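Local coordinates for lipoate-protein ligase, putative (Streptococcus pneumoniae, PDB 1VQZ) that is a putative lipoate-protein ligase, with a catalytic region of the lipoyl protein ligase A/B family and a C-terminal region of the bacterial lipoate ligase family, at residues A24-L29 against W47-S52; E30-K35 against A235-I240; L91-Y96 against F163-S168. All coordinates share one frame; numbering follows the deposited sequence.

From the N terminus, helix 23-36, which follows the first strand, supplies one side of two contacts. Its first half, A24-L29, closes a short loop in interaction 1 by meeting W47-S52, the end of strand 42-47 and the loop after it. Its second half, E30-K35, waits some 200 residues for helix 231-245 in interaction 2. Because A24-L29 precedes E30-K35 while W47-S52 falls inside the long loop, these two contacts cross along the chain. Interaction 3 begins after interaction 1 has closed and lies wholly within the span of interaction 2; it ties the start of strand 93-101 to the loop after strand 154-162. W47 pairs with N95 through the backbone, joining interactions 1 and 3 within the large mixed sheet.

Interaction 1. Residues A24-L29 against W47-S52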
loop_
_atom_site.group_PDB
_atom_site.type_symbol
_atom_site.label_atom_id
_atom_site.label_comp_id
_atom_site.label_asym_id
_atom_site.label_seq_id
_atom_site.Cartn_x
_atom_site.Cartn_y
_atom_site.Cartn_z
ATOM N N ALA A 24 4.927 -13.133 3.252
ATOM C CA ALA A 24 5.657 -12.993 2.009
ATOM C C ALA A 24 5.033 -13.790 0.852
ATOM O O ALA A 24 4.972 -13.293 -0.276
ATOM C CB ALA A 24 7.089 -13.376 2.213
ATOM N N PHE A 25 4.535 -14.994 1.140
ATOM C CA PHE A 25 3.839 -15.807 0.169
ATOM C C PHE A 25 2.559 -15.094 -0.320
ATOM O O PHE A 25 2.276 -15.020 -1.530
ATOM C CB PHE A 25 3.497 -17.198 0.746
ATOM C CG PHE A 25 2.622 -18.006 -0.170
ATOM C CD1 PHE A 25 3.165 -18.637 -1.278
ATOM C CD2 PHE A 25 1.251 -18.055 0.026
ATOM C CE1 PHE A 25 2.348 -19.338 -2.148
ATOM C CE2 PHE A 25 0.426 -18.731 -0.848
ATOM C CZ PHE A 25 0.980 -19.362 -1.946
ATOM N N ASN A 26 1.801 -14.572 0.631
ATOM C CA ASN A 26 0.522 -13.931 0.354
ATOM C C ASN A 26 0.665 -12.710 -0.538
ATOM O O ASN A 26 -0.187 -12.446 -1.434
ATOM C CB ASN A 26 -0.168 -13.516 1.652
ATOM C CG ASN A 26 -0.762 -14.702 2.458
ATOM O OD1 ASN A 26 -0.856 -15.854 1.989
ATOM N ND2 ASN A 26 -1.143 -14.401 3.732
ATOM N N ILE A 27 1.701 -11.919 -0.259
ATOM C CA ILE A 27 1.929 -10.713 -1.004
ATOM C C ILE A 27 2.403 -11.097 -2.410
ATOM O O ILE A 27 1.984 -10.468 -3.410
ATOM C CB ILE A 27 2.810 -9.743 -0.209
ATOM C CG1 ILE A 27 2.019 -9.214 0.998
ATOM C CG2 ILE A 27 3.254 -8.527 -1.029
ATOM C CD1 ILE A 27 2.866 -8.385 1.911
ATOM N N ALA A 28 3.251 -12.137 -2.492
ATOM C CA ALA A 28 3.692 -12.667 -3.808
ATOM C C ALA A 28 2.474 -13.124 -4.660
ATOM O O ALA A 28 2.387 -12.887 -5.887
ATOM C CB ALA A 28 4.684 -13.800 -3.603
ATOM N N LEU A 29 1.519 -13.775 -3.992
ATOM C CA LEU A 29 0.351 -14.299 -4.657
ATOM C C LEU A 29 -0.493 -13.148 -5.189
ATOM O O LEU A 29 -0.996 -13.222 -6.314
ATOM C CB LEU A 29 -0.438 -15.231 -3.726
ATOM C CG LEU A 29 -1.647 -15.974 -4.319
ATOM C CD1 LEU A 29 -1.865 -17.247 -3.657
ATOM C CD2 LEU A 29 -2.955 -15.137 -4.278
ATOM N N TRP A 47 -7.829 -12.193 2.208
ATOM C CA TRP A 47 -6.754 -12.952 2.818
ATOM C C TRP A 47 -6.180 -12.309 4.078
ATOM O O TRP A 47 -6.438 -11.159 4.366
ATOM C CB TRP A 47 -5.659 -13.225 1.778
ATOM C CG TRP A 47 -5.228 -12.010 1.011
ATOM C CD1 TRP A 47 -5.902 -11.368 -0.003
ATOM C CD2 TRP A 47 -4.052 -11.271 1.241
ATOM N NE1 TRP A 47 -5.176 -10.297 -0.449
ATOM C CE2 TRP A 47 -4.038 -10.199 0.312
ATOM C CE3 TRP A 47 -2.978 -11.424 2.116
ATOM C CZ2 TRP A 47 -2.975 -9.274 0.246
ATOM C CZ3 TRP A 47 -1.912 -10.477 2.056
ATOM C CH2 TRP A 47 -1.920 -9.449 1.099
ATOM N N ILE A 48 -5.400 -13.109 4.827
ATOM C CA ILE A 48 -5.000 -12.800 6.185
ATOM C C ILE A 48 -3.532 -13.164 6.391
ATOM O O ILE A 48 -3.079 -14.275 6.091
ATOM C CB ILE A 48 -5.923 -13.518 7.248
ATOM C CG1 ILE A 48 -7.402 -13.106 7.049
ATOM C CG2 ILE A 48 -5.444 -13.216 8.658
ATOM C CD1 ILE A 48 -8.427 -13.799 7.991
ATOM N N ASN A 49 -2.795 -12.173 6.879
ATOM C CA ASN A 49 -1.377 -12.310 7.259
ATOM C C ASN A 49 -1.236 -12.482 8.737
ATOM O O ASN A 49 -1.996 -11.877 9.508
ATOM C CB ASN A 49 -0.635 -11.036 6.906
ATOM C CG ASN A 49 -0.538 -10.808 5.410
ATOM O OD1 ASN A 49 -0.391 -11.775 4.638
ATOM N ND2 ASN A 49 -0.527 -9.499 4.995
ATOM N N LYS A 50 -0.268 -13.318 9.121
ATOM C CA LYS A 50 0.260 -13.380 10.468
ATOM C C LYS A 50 0.855 -12.014 10.912
ATOM O O LYS A 50 1.103 -11.172 10.089
ATOM C CB LYS A 50 1.346 -14.464 10.523
ATOM C CG LYS A 50 2.668 -14.048 9.869
ATOM C CD LYS A 50 3.526 -15.264 9.401
ATOM C CE LYS A 50 4.183 -16.052 10.562
ATOM N NZ LYS A 50 5.203 -15.269 11.293
ATOM N N PRO A 51 1.086 -11.805 12.230
ATOM C CA PRO A 51 1.631 -10.491 12.684
ATOM C C PRO A 51 2.808 -9.949 11.846
ATOM O O PRO A 51 3.904 -10.575 11.717
ATOM C CB PRO A 51 2.040 -10.738 14.153
ATOM C CG PRO A 51 1.015 -11.812 14.608
ATOM C CD PRO A 51 0.857 -12.727 13.354
ATOM N N SER A 52 2.592 -8.766 11.312
ATOM C CA SER A 52 3.458 -8.198 10.290
ATOM C C SER A 52 3.418 -6.687 10.292
ATOM O O SER A 52 2.362 -6.092 10.520
ATOM C CB SER A 52 3.036 -8.697 8.889
ATOM O OG SER A 52 3.057 -10.134 8.763
#
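N26 ND2 is gripped by the side-chain oxygen of N49, OD1, at 2.9 Å, and by the carbonyl oxygen of S20 just ahead of the helix. The contact is a helix-on-sheet packing in the catalytic domain of the lipoyl protein ligase A/B family: helix 23-36 lies against the end of strand 42-47 and the loop that follows it. The bond to N49 is nearly straight, with an N-H...O angle of 165°. Its two amide planes are only 21° apart, and N49 OD1 lies close to the amide plane of N26. I48 O is also near, 3.1 Å from N26 ND2. The other end of the same amide, N26 OD1, accepts from N18 ND2, which helps fix the rotation of the group.

The indole of W47 slides past the N26 side chain in the opposite direction. N26 CB comes to 3.5 Å from W47 CZ3, and N26 O stands over one face of the ring, toward its rim. W47 CG, set between its own backbone N and carbonyl carbon (chi1 49°), places the base of the indole on the side of the helix. The indole nitrogen NE1 bonds to T97 OG1 of strand 93-101. I27 crosses the indole at about a right angle, and its CG1 rests 3.9 Å from W47 CH2.

Interaction 2. Residues E30-K35 against A235-I240. With EDO (1,2-ethanediol), chain N; EDO (1,2-ethanediol), chain L.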
loop_
_atom_site.group_PDB
_atom_site.type_symbol
_atom_site.label_atom_id
_atom_site.label_comp_id
_atom_site.label_asym_id
_atom_site.label_seq_id
_atom_site.Cartn_x
_atom_site.Cartn_y
_atom_site.Cartn_z
ATOM N N GLU A 30 -0.613 -12.073 -4.400
ATOM C CA GLU A 30 -1.383 -10.898 -4.827
ATOM C C GLU A 30 -0.721 -10.242 -6.030
ATOM O O GLU A 30 -1.409 -9.873 -7.009
ATOM C CB GLU A 30 -1.541 -9.887 -3.672
ATOM C CG GLU A 30 -2.383 -8.650 -4.014
ATOM C CD GLU A 30 -2.298 -7.599 -2.946
ATOM O OE1 GLU A 30 -1.163 -7.260 -2.569
ATOM O OE2 GLU A 30 -3.365 -7.122 -2.479
ATOM N N GLU A 31 0.603 -10.088 -5.980
ATOM C CA GLU A 31 1.309 -9.507 -7.116
ATOM C C GLU A 31 1.170 -10.351 -8.389
ATOM O O GLU A 31 1.067 -9.822 -9.545
ATOM C CB GLU A 31 2.801 -9.329 -6.802
ATOM C CG GLU A 31 3.516 -8.508 -7.866
ATOM C CD GLU A 31 5.017 -8.372 -7.632
ATOM O OE1 GLU A 31 5.727 -9.381 -7.403
ATOM O OE2 GLU A 31 5.482 -7.246 -7.720
ATOM N N TYR A 32 1.204 -11.667 -8.201
ATOM C CA TYR A 32 1.026 -12.596 -9.310
ATOM C C TYR A 32 -0.348 -12.424 -9.991
ATOM O O TYR A 32 -0.449 -12.370 -11.206
ATOM C CB TYR A 32 1.216 -14.027 -8.844
ATOM C CG TYR A 32 1.383 -14.973 -10.001
ATOM C CD1 TYR A 32 2.614 -15.104 -10.648
ATOM C CD2 TYR A 32 0.321 -15.740 -10.450
ATOM C CE1 TYR A 32 2.789 -15.957 -11.754
ATOM C CE2 TYR A 32 0.477 -16.624 -11.558
ATOM C CZ TYR A 32 1.725 -16.721 -12.205
ATOM O OH TYR A 32 1.877 -17.576 -13.263
ATOM N N ALA A 33 -1.411 -12.306 -9.195
ATOM C CA ALA A 33 -2.706 -12.029 -9.738
ATOM C C ALA A 33 -2.715 -10.672 -10.475
ATOM O O ALA A 33 -3.186 -10.585 -11.616
ATOM C CB ALA A 33 -3.771 -12.109 -8.623
ATOM N N PHE A 34 -2.174 -9.620 -9.841
ATOM C CA PHE A 34 -2.152 -8.278 -10.427
ATOM C C PHE A 34 -1.388 -8.258 -11.747
ATOM O O PHE A 34 -1.897 -7.790 -12.793
ATOM C CB PHE A 34 -1.470 -7.359 -9.435
ATOM C CG PHE A 34 -1.421 -5.900 -9.831
ATOM C CD1 PHE A 34 -2.429 -5.308 -10.619
ATOM C CD2 PHE A 34 -0.411 -5.077 -9.290
ATOM C CE1 PHE A 34 -2.407 -3.923 -10.911
ATOM C CE2 PHE A 34 -0.381 -3.713 -9.579
ATOM C CZ PHE A 34 -1.383 -3.141 -10.399
ATOM N N LYS A 35 -0.184 -8.825 -11.743
ATOM C CA LYS A 35 0.758 -8.664 -12.891
ATOM C C LYS A 35 0.840 -9.807 -13.898
ATOM O O LYS A 35 1.235 -9.617 -15.033
ATOM C CB LYS A 35 2.160 -8.345 -12.361
ATOM C CG LYS A 35 2.220 -7.081 -11.569
ATOM C CD LYS A 35 3.642 -6.802 -11.055
ATOM C CE LYS A 35 3.708 -5.445 -10.313
ATOM N NZ LYS A 35 5.080 -5.220 -9.656
ATOM N N ALA A 235 4.478 -22.663 -8.067
ATOM C CA ALA A 235 5.951 -22.583 -8.144
ATOM C C ALA A 235 6.443 -21.169 -8.478
ATOM O O ALA A 235 7.378 -20.665 -7.838
ATOM C CB ALA A 235 6.514 -23.618 -9.169
ATOM N N GLU A 236 5.811 -20.552 -9.480
ATOM C CA GLU A 236 6.159 -19.207 -9.923
ATOM C C GLU A 236 5.914 -18.202 -8.774
ATOM O O GLU A 236 6.734 -17.317 -8.500
ATOM C CB GLU A 236 5.377 -18.801 -11.224
ATOM C CG GLU A 236 5.577 -19.771 -12.481
ATOM C CD GLU A 236 5.151 -19.187 -13.877
ATOM O OE1 GLU A 236 4.670 -18.008 -13.925
ATOM O OE2 GLU A 236 5.272 -19.925 -14.937
ATOM N N ILE A 237 4.779 -18.338 -8.105
ATOM C CA ILE A 237 4.479 -17.534 -6.938
ATOM C C ILE A 237 5.550 -17.641 -5.842
ATOM O O ILE A 237 6.002 -16.641 -5.314
ATOM C CB ILE A 237 3.064 -17.825 -6.381
ATOM C CG1 ILE A 237 2.015 -17.301 -7.369
ATOM C CG2 ILE A 237 2.857 -17.154 -4.991
ATOM C CD1 ILE A 237 0.643 -17.825 -7.106
ATOM N N ASN A 238 5.959 -18.845 -5.528
ATOM C CA ASN A 238 7.018 -19.041 -4.543
ATOM C C ASN A 238 8.378 -18.514 -4.986
ATOM O O ASN A 238 9.174 -18.029 -4.158
ATOM C CB ASN A 238 7.066 -20.533 -4.112
ATOM C CG ASN A 238 6.004 -20.865 -3.018
ATOM O OD1 ASN A 238 6.009 -20.247 -1.967
ATOM N ND2 ASN A 238 5.099 -21.805 -3.287
ATOM N N ARG A 239 8.671 -18.603 -6.287
ATOM C CA ARG A 239 9.855 -17.940 -6.835
ATOM C C ARG A 239 9.842 -16.421 -6.557
ATOM O O ARG A 239 10.860 -15.832 -6.230
ATOM C CB ARG A 239 9.967 -18.226 -8.346
ATOM C CG ARG A 239 11.189 -17.597 -9.060
ATOM C CD ARG A 239 12.477 -18.437 -8.864
ATOM N N ILE A 240 8.705 -15.794 -6.768
ATOM C CA ILE A 240 8.547 -14.371 -6.478
ATOM C C ILE A 240 8.719 -14.087 -4.975
ATOM O O ILE A 240 9.328 -13.109 -4.606
ATOM C CB ILE A 240 7.175 -13.816 -6.960
ATOM C CG1 ILE A 240 7.108 -13.903 -8.497
ATOM C CG2 ILE A 240 6.995 -12.341 -6.477
ATOM C CD1 ILE A 240 5.777 -13.515 -9.120
HETATM C C1 EDO N . 6.998 -10.423 -11.264
HETATM O O1 EDO N . 5.770 -9.704 -11.306
HETATM C C2 EDO N . 7.306 -10.679 -9.800
HETATM O O2 EDO N . 7.772 -9.498 -9.155
HETATM C C1 EDO L . -0.169 -5.585 1.773
HETATM O O1 EDO L . -1.099 -4.907 2.585
HETATM C C2 EDO L . -0.755 -5.533 0.382
HETATM O O2 EDO L . -0.102 -6.456 -0.461
#
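Y32 meets I237, I240 and E236 in turn as its side chain runs from helix 23-36 to helix 231-245. At the root, Y32 CB lies 3.7 Å from I237 CG1. Y32 CG, anti to the backbone N (chi1 -166°), lies 3.6 Å from the same methylene, which sits over the ring face. It makes a CH-pi contact there, nearer the CB end of the ring than its hydroxyl end, while I237 CD1 reaches toward Y32 CD2. On the ring edge, Y32 CD1 meets I240 CD1 at 3.9 Å, close to the ring plane. Farther out, Y32 CE1 meets E236 OE1, with E236 CB a little more distant. At the tip, Y32 OH donates to E236 OE1 at 2.9 Å, approaching from above the carboxylate plane; carboxylate and ring are 84° apart.

Alongside, E31 OE1 comes to 3.4 Å from I240 CG2 and accepts from O2 of a 1,2-ethanediol molecule. E31 OE2 forms a salt bridge with K35 NZ at 2.8 Å and another with K244, so both oxygens of this buried carboxylate have partners.

The segment axes are 10.0 Å apart and at 113°. Helix 231-245 thus packs across helix 23-36, where I237 also touches F25 and L29, while E30 and F34 reach M156 on strand 154-162 of the large sheet.

Interaction 3. Residues L91-Y96 against F163-S168; sequences LNNLNY and FDVDLS
Two backbone N-H groups, from F163 and D164, converge on the carbonyl oxygen of N92 in a contact between the ends of two adjacent antiparallel strands of the large mixed sheet. N92 immediately precedes strand 93-101, and F163 and D164 immediately follow strand 154-162, so the contact continues the backbone hydrogen bonding of L94 with L161 just past the regular strands of the catalytic domain.

D164 N lies 3.0 Å from N92 O in a nearly straight bond, with an N-H...O angle of 168°. F163 N, 3.1 Å from the same oxygen, makes a more bent bond of 138°, although it arrives close to the line of the C=O bond. F163 CB and V165 CG2 lie beside this oxygen. V165 CG2, anti to the carbonyl carbon and beside the backbone N, is the branch turned to N92 O, at 3.4 Å; it is 3.6 Å from N93 CB. The N92 and D164 side chains lie side by side, CB to CB 3.8 Å, their amide and carboxylate planes 44° apart. N92 CB comes nearest to the backbone, 3.2 Å from D164 O. One water links N92 ND2 to that backbone oxygen, donating to it at 2.7 Å.

Helix 206-220 covers the contact through V206, which touches N92 and F163. Farther along, D166 OD1 takes the N-H of S168 in a capping bond ahead of helix 169-173.

The joint is therefore held chiefly by main-chain polarity: one carbonyl satisfies two successive N-H groups, while the side-chain amide of N92 reaches the loop backbone through water.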
loop_
_atom_site.group_PDB
_atom_site.type_symbol
_atom_site.label_atom_id
_atom_site.label_comp_id
_atom_site.label_asym_id
_atom_site.label_seq_id
_atom_site.Cartn_x
_atom_site.Cartn_y
_atom_site.Cartn_z
ATOM N N LEU A 91 -3.733 -11.661 12.609
ATOM C CA LEU A 91 -4.688 -12.643 12.167
ATOM C C LEU A 91 -6.153 -12.147 12.170
ATOM O O LEU A 91 -7.015 -12.852 11.685
ATOM C CB LEU A 91 -4.582 -13.924 13.004
ATOM C CG LEU A 91 -3.303 -14.713 12.768
ATOM C CD1 LEU A 91 -3.375 -16.001 13.599
ATOM C CD2 LEU A 91 -3.049 -15.060 11.252
ATOM N N ASN A 92 -6.400 -10.963 12.731
ATOM C CA ASN A 92 -7.712 -10.337 12.738
ATOM C C ASN A 92 -7.811 -9.082 11.848
ATOM O O ASN A 92 -8.770 -8.254 11.946
ATOM C CB ASN A 92 -8.120 -10.047 14.173
ATOM C CG ASN A 92 -8.485 -11.288 14.913
ATOM O OD1 ASN A 92 -9.413 -11.965 14.521
ATOM N ND2 ASN A 92 -7.747 -11.610 15.975
ATOM N N ASN A 93 -6.842 -8.983 10.943
ATOM C CA ASN A 93 -6.825 -7.957 9.883
ATOM C C ASN A 93 -7.135 -8.648 8.588
ATOM O O ASN A 93 -6.382 -9.524 8.184
ATOM C CB ASN A 93 -5.444 -7.307 9.820
ATOM C CG ASN A 93 -5.338 -6.273 8.717
ATOM O OD1 ASN A 93 -5.857 -5.185 8.851
ATOM N ND2 ASN A 93 -4.617 -6.590 7.660
ATOM N N LEU A 94 -8.226 -8.270 7.937
ATOM C CA LEU A 94 -8.670 -8.933 6.723
ATOM C C LEU A 94 -8.311 -8.054 5.550
ATOM O O LEU A 94 -8.818 -6.941 5.422
ATOM C CB LEU A 94 -10.189 -9.166 6.740
ATOM C CG LEU A 94 -10.783 -9.894 5.528
ATOM C CD1 LEU A 94 -10.142 -11.213 5.328
ATOM C CD2 LEU A 94 -12.311 -10.028 5.684
ATOM N N ASN A 95 -7.410 -8.576 4.723
ATOM C CA ASN A 95 -6.930 -7.920 3.501
ATOM C C ASN A 95 -7.880 -8.202 2.353
ATOM O O ASN A 95 -8.417 -9.295 2.238
ATOM C CB ASN A 95 -5.492 -8.425 3.176
ATOM C CG ASN A 95 -4.486 -8.052 4.280
ATOM O OD1 ASN A 95 -3.905 -8.915 4.967
ATOM N ND2 ASN A 95 -4.357 -6.780 4.507
ATOM N N TYR A 96 -8.074 -7.213 1.493
ATOM C CA TYR A 96 -8.866 -7.382 0.279
ATOM C C TYR A 96 -8.017 -6.933 -0.892
ATOM O O TYR A 96 -7.148 -6.022 -0.757
ATOM C CB TYR A 96 -10.215 -6.602 0.314
ATOM C CG TYR A 96 -10.059 -5.096 0.358
ATOM C CD1 TYR A 96 -9.950 -4.406 1.571
ATOM C CD2 TYR A 96 -9.974 -4.367 -0.829
ATOM C CE1 TYR A 96 -9.767 -3.019 1.585
ATOM C CE2 TYR A 96 -9.785 -3.016 -0.827
ATOM C CZ TYR A 96 -9.681 -2.335 0.364
ATOM O OH TYR A 96 -9.514 -0.972 0.282
ATOM N N PHE A 163 -10.924 -5.986 11.703
ATOM C CA PHE A 163 -11.913 -6.787 12.319
ATOM C C PHE A 163 -11.693 -6.890 13.823
ATOM O O PHE A 163 -12.617 -6.602 14.595
ATOM C CB PHE A 163 -12.073 -8.133 11.619
ATOM C CG PHE A 163 -13.233 -8.921 12.149
ATOM C CD1 PHE A 163 -13.068 -9.766 13.244
ATOM C CD2 PHE A 163 -14.487 -8.772 11.581
ATOM C CE1 PHE A 163 -14.180 -10.429 13.765
ATOM C CE2 PHE A 163 -15.582 -9.418 12.092
ATOM C CZ PHE A 163 -15.431 -10.235 13.180
ATOM N N ASP A 164 -10.496 -7.268 14.245
ATOM C CA ASP A 164 -10.145 -7.232 15.679
ATOM C C ASP A 164 -8.636 -7.136 15.865
ATOM O O ASP A 164 -8.013 -7.903 16.599
ATOM C CB ASP A 164 -10.704 -8.461 16.428
ATOM C CG ASP A 164 -10.669 -8.316 17.976
ATOM O OD1 ASP A 164 -10.431 -7.207 18.533
ATOM O OD2 ASP A 164 -10.971 -9.344 18.653
ATOM N N VAL A 165 -8.050 -6.193 15.154
ATOM C CA VAL A 165 -6.634 -6.015 15.147
ATOM C C VAL A 165 -6.203 -5.458 16.508
ATOM O O VAL A 165 -6.911 -4.629 17.116
ATOM C CB VAL A 165 -6.233 -5.052 13.995
ATOM C CG1 VAL A 165 -4.689 -4.891 13.909
ATOM C CG2 VAL A 165 -6.808 -5.568 12.682
ATOM N N ASP A 166 -5.039 -5.865 16.981
ATOM C CA ASP A 166 -4.427 -5.195 18.140
ATOM C C ASP A 166 -3.862 -3.861 17.665
ATOM O O ASP A 166 -2.840 -3.802 16.979
ATOM C CB ASP A 166 -3.382 -6.107 18.759
ATOM C CG ASP A 166 -2.817 -5.577 20.066
ATOM O OD1 ASP A 166 -3.102 -4.416 20.469
ATOM O OD2 ASP A 166 -2.045 -6.349 20.671
ATOM N N LEU A 167 -4.552 -2.776 18.016
ATOM C CA LEU A 167 -4.191 -1.442 17.540
ATOM C C LEU A 167 -3.023 -0.841 18.343
ATOM O O LEU A 167 -2.614 0.275 18.052
ATOM C CB LEU A 167 -5.399 -0.490 17.617
ATOM C CG LEU A 167 -6.678 -0.917 16.889
ATOM C CD1 LEU A 167 -7.847 0.079 17.193
ATOM C CD2 LEU A 167 -6.445 -1.094 15.415
ATOM N N SER A 168 -2.513 -1.563 19.355
ATOM C CA SER A 168 -1.438 -1.047 20.205
ATOM C C SER A 168 -0.026 -1.396 19.723
ATOM O O SER A 168 0.957 -0.859 20.239
ATOM C CB SER A 168 -1.614 -1.546 21.647
ATOM O OG SER A 168 -1.210 -2.906 21.765
HETATM O O HOH W 1 -5.827 -9.382 17.106
#